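Local coordinates for UPF0045 protein MTH_1187 (Methanothermobacter thermautotrophicus, PDB 1LXN), which is of unknown function but may bind thiamine or a related small molecule, at residues Tyr21-Val34 and Glu52-Val64. Sequence-based numbering, arbitrary orientation.
Sequences YVAAAVEALKKLNV and ELMEAVKAAHEAV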
# COMPACT_ATOMS: atom_id res chain seq x y z
N TYR A 21 4.73 -2.88 12.97
CA TYR A 21 5.44 -2.04 12.01
C TYR A 21 4.50 -1.72 10.85
O TYR A 21 4.46 -0.58 10.37
CB TYR A 21 6.68 -2.76 11.48
CG TYR A 21 7.90 -2.61 12.35
CD1 TYR A 21 8.51 -1.37 12.50
CD2 TYR A 21 8.45 -3.71 13.00
CE1 TYR A 21 9.65 -1.23 13.28
CE2 TYR A 21 9.60 -3.57 13.78
CZ TYR A 21 10.19 -2.33 13.92
OH TYR A 21 11.33 -2.20 14.68
N VAL A 22 3.75 -2.72 10.40
CA VAL A 22 2.82 -2.53 9.30
C VAL A 22 1.67 -1.61 9.70
O VAL A 22 1.24 -0.76 8.91
CB VAL A 22 2.25 -3.88 8.81
CG1 VAL A 22 1.27 -3.65 7.66
CG2 VAL A 22 3.40 -4.79 8.35
N ALA A 23 1.17 -1.76 10.93
CA ALA A 23 0.10 -0.89 11.40
C ALA A 23 0.60 0.55 11.39
O ALA A 23 -0.13 1.46 11.04
CB ALA A 23 -0.34 -1.29 12.81
N ALA A 24 1.86 0.77 11.78
CA ALA A 24 2.41 2.12 11.77
C ALA A 24 2.46 2.66 10.33
O ALA A 24 2.20 3.84 10.08
CB ALA A 24 3.80 2.15 12.38
N ALA A 25 2.81 1.80 9.38
CA ALA A 25 2.86 2.22 7.98
C ALA A 25 1.47 2.62 7.51
O ALA A 25 1.30 3.65 6.86
CB ALA A 25 3.40 1.09 7.10
N VAL A 26 0.47 1.80 7.85
CA VAL A 26 -0.90 2.08 7.44
C VAL A 26 -1.43 3.34 8.11
O VAL A 26 -2.14 4.14 7.49
CB VAL A 26 -1.83 0.89 7.78
CG1 VAL A 26 -3.28 1.24 7.43
CG2 VAL A 26 -1.38 -0.36 7.01
N GLU A 27 -1.07 3.53 9.37
CA GLU A 27 -1.51 4.70 10.12
C GLU A 27 -1.02 5.96 9.40
O GLU A 27 -1.72 6.98 9.36
CB GLU A 27 -0.94 4.66 11.54
CG GLU A 27 -1.79 5.40 12.56
CD GLU A 27 -2.90 4.54 13.14
OE1 GLU A 27 -2.58 3.58 13.88
OE2 GLU A 27 -4.09 4.81 12.85
N ALA A 28 0.18 5.89 8.83
CA ALA A 28 0.74 7.04 8.11
C ALA A 28 -0.00 7.24 6.79
O ALA A 28 -0.24 8.38 6.37
CB ALA A 28 2.23 6.83 7.85
N LEU A 29 -0.38 6.13 6.15
CA LEU A 29 -1.11 6.14 4.88
C LEU A 29 -2.47 6.81 5.04
O LEU A 29 -2.90 7.59 4.19
CB LEU A 29 -1.37 4.70 4.40
CG LEU A 29 -0.31 3.95 3.61
CD1 LEU A 29 -0.67 2.48 3.53
CD2 LEU A 29 -0.21 4.55 2.22
N LYS A 30 -3.15 6.48 6.14
CA LYS A 30 -4.47 7.00 6.44
C LYS A 30 -4.58 8.52 6.44
O LYS A 30 -5.68 9.06 6.31
CB LYS A 30 -4.93 6.48 7.81
CG LYS A 30 -5.11 4.98 7.88
CD LYS A 30 -5.38 4.50 9.31
CE LYS A 30 -6.67 5.06 9.87
NZ LYS A 30 -6.93 4.57 11.26
N LYS A 31 -3.45 9.21 6.60
CA LYS A 31 -3.46 10.67 6.63
C LYS A 31 -3.52 11.33 5.26
O LYS A 31 -3.80 12.52 5.16
CB LYS A 31 -2.23 11.18 7.39
CG LYS A 31 -2.09 10.61 8.79
CD LYS A 31 -0.95 11.30 9.53
CE LYS A 31 -0.68 10.63 10.87
NZ LYS A 31 -1.95 10.33 11.58
N LEU A 32 -3.26 10.56 4.21
CA LEU A 32 -3.30 11.10 2.85
C LEU A 32 -4.65 10.83 2.21
O LEU A 32 -5.43 10.04 2.73
CB LEU A 32 -2.17 10.50 1.99
CG LEU A 32 -0.74 11.01 2.24
CD1 LEU A 32 -0.70 12.53 2.07
CD2 LEU A 32 -0.28 10.63 3.64
N ASN A 33 -4.92 11.48 1.09
CA ASN A 33 -6.20 11.29 0.43
C ASN A 33 -6.26 10.06 -0.47
O ASN A 33 -6.48 10.16 -1.67
CB ASN A 33 -6.56 12.54 -0.37
CG ASN A 33 -8.00 12.53 -0.84
OD1 ASN A 33 -8.91 12.20 -0.07
ND2 ASN A 33 -8.22 12.90 -2.10
N VAL A 34 -6.07 8.89 0.13
CA VAL A 34 -6.13 7.63 -0.61
C VAL A 34 -7.03 6.64 0.11
O VAL A 34 -7.26 6.76 1.32
CB VAL A 34 -4.73 6.97 -0.74
CG1 VAL A 34 -3.76 7.92 -1.43
CG2 VAL A 34 -4.21 6.57 0.65
N GLU A 52 -0.47 11.96 -4.97
CA GLU A 52 -1.00 11.50 -3.68
C GLU A 52 -0.44 10.13 -3.33
O GLU A 52 -0.01 9.90 -2.19
CB GLU A 52 -2.53 11.40 -3.68
CG GLU A 52 -3.26 12.69 -3.39
CD GLU A 52 -2.84 13.35 -2.08
OE1 GLU A 52 -3.16 12.82 -0.98
OE2 GLU A 52 -2.19 14.40 -2.17
N LEU A 53 -0.48 9.22 -4.30
CA LEU A 53 0.02 7.87 -4.09
C LEU A 53 1.48 7.90 -3.62
O LEU A 53 1.81 7.27 -2.61
CB LEU A 53 -0.11 7.05 -5.37
CG LEU A 53 0.36 5.59 -5.29
CD1 LEU A 53 -0.34 4.86 -4.14
CD2 LEU A 53 0.05 4.90 -6.61
N MSE A 54 2.34 8.61 -4.34
CA MSE A 54 3.75 8.68 -3.96
C MSE A 54 3.91 9.28 -2.55
O MSE A 54 4.74 8.83 -1.77
CB MSE A 54 4.56 9.53 -4.96
CG MSE A 54 4.57 9.01 -6.40
SE MSE A 54 4.89 7.10 -6.55
CE MSE A 54 3.12 6.57 -7.14
N GLU A 55 3.12 10.30 -2.24
CA GLU A 55 3.20 10.90 -0.91
C GLU A 55 2.75 9.89 0.14
O GLU A 55 3.33 9.82 1.23
CB GLU A 55 2.33 12.16 -0.83
CG GLU A 55 2.83 13.35 -1.66
CD GLU A 55 4.24 13.79 -1.29
OE1 GLU A 55 4.51 14.02 -0.08
OE2 GLU A 55 5.08 13.92 -2.20
N ALA A 56 1.73 9.10 -0.17
CA ALA A 56 1.25 8.10 0.79
C ALA A 56 2.30 7.00 0.99
O ALA A 56 2.52 6.53 2.11
CB ALA A 56 -0.06 7.48 0.30
N VAL A 57 2.97 6.61 -0.10
CA VAL A 57 4.00 5.59 -0.03
C VAL A 57 5.21 6.08 0.75
O VAL A 57 5.77 5.35 1.56
CB VAL A 57 4.43 5.12 -1.45
CG1 VAL A 57 5.65 4.19 -1.37
CG2 VAL A 57 3.27 4.40 -2.12
N LYS A 58 5.63 7.33 0.51
CA LYS A 58 6.77 7.88 1.25
C LYS A 58 6.43 7.94 2.73
O LYS A 58 7.24 7.59 3.58
CB LYS A 58 7.12 9.29 0.76
CG LYS A 58 7.94 9.33 -0.52
CD LYS A 58 8.31 10.76 -0.92
CE LYS A 58 7.08 11.58 -1.29
NZ LYS A 58 7.43 12.93 -1.82
N ALA A 59 5.21 8.37 3.04
CA ALA A 59 4.77 8.47 4.42
C ALA A 59 4.80 7.11 5.13
O ALA A 59 5.27 7.00 6.27
CB ALA A 59 3.37 9.05 4.48
N ALA A 60 4.31 6.07 4.45
CA ALA A 60 4.28 4.74 5.03
C ALA A 60 5.70 4.25 5.28
O ALA A 60 6.01 3.73 6.35
CB ALA A 60 3.53 3.78 4.11
N HIS A 61 6.56 4.42 4.28
CA HIS A 61 7.96 4.02 4.37
C HIS A 61 8.65 4.70 5.56
O HIS A 61 9.32 4.04 6.36
CB HIS A 61 8.68 4.39 3.07
CG HIS A 61 10.12 3.97 3.03
ND1 HIS A 61 10.52 2.72 2.60
CD2 HIS A 61 11.26 4.65 3.34
CE1 HIS A 61 11.84 2.65 2.64
NE2 HIS A 61 12.31 3.80 3.08
N GLU A 62 8.49 6.02 5.67
CA GLU A 62 9.11 6.80 6.74
C GLU A 62 8.61 6.41 8.12
O GLU A 62 9.37 6.42 9.08
CB GLU A 62 8.83 8.30 6.54
CG GLU A 62 9.14 8.82 5.14
CD GLU A 62 10.57 9.31 4.99
OE1 GLU A 62 11.47 8.78 5.68
OE2 GLU A 62 10.78 10.23 4.16
N ALA A 63 7.33 6.06 8.23
CA ALA A 63 6.75 5.68 9.52
C ALA A 63 7.43 4.44 10.08
O ALA A 63 7.60 4.31 11.29
CB ALA A 63 5.25 5.44 9.38
N VAL A 64 7.83 3.52 9.20
CA VAL A 64 8.49 2.30 9.65
C VAL A 64 9.91 2.61 10.13
O VAL A 64 10.40 2.00 11.09
CB VAL A 64 8.51 1.24 8.54
CG1 VAL A 64 9.31 0.02 8.97
CG2 VAL A 64 7.07 0.83 8.22
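Ala25 and Ala60 mark the point where the two helices come nearest, their CA atoms 4.1 Å apart. With only methyl groups here, the axes of 21-29 and 52-64 approach to 7.5 Å at 144° between their directions, and backbone oxygens join the interface: Ala60 CB lies 3.5 Å from Ala25 O, and the methyl of Ala28 rests on the carbonyl of Ala59 and on Ala63 CB. One turn further, Leu29 carries CG beside its backbone N, anti to the carbonyl carbon (chi1 -84°), which brings CD2 to 3.5 Å from Ala56 CB while CG touches the Ala60 methyl. At the far end Val64 CG2 touches both Tyr21 O and Ala25 CB, and its CG1 meets Tyr21 CD1 at 3.9 Å, the two side chains crossing nearly at right angles.

Beyond the first helix, Leu32 sets CG over the backbone of Ala56, 3.8 Å from its CA, and Val34 CG1 reaches the same alanine's methyl. The polar edge follows: Asn33 N, at the centre of an inverse gamma turn, donates to Glu52 OE1 (3.0 Å, N-H...O angle 150°), meeting that oxygen nearly along its C-O direction. An alanine in place of Glu52 would probably leave this amide without its carboxylate acceptor and the turn less firmly tied to the helix.

Both helices lie on one antiparallel sheet, in the ferredoxin-like manner: Ala60 and Val64 reach strand 2-10, Leu29 touches Leu45 of strand 42-47, and Val57 packs on Leu76 of strand 72-79.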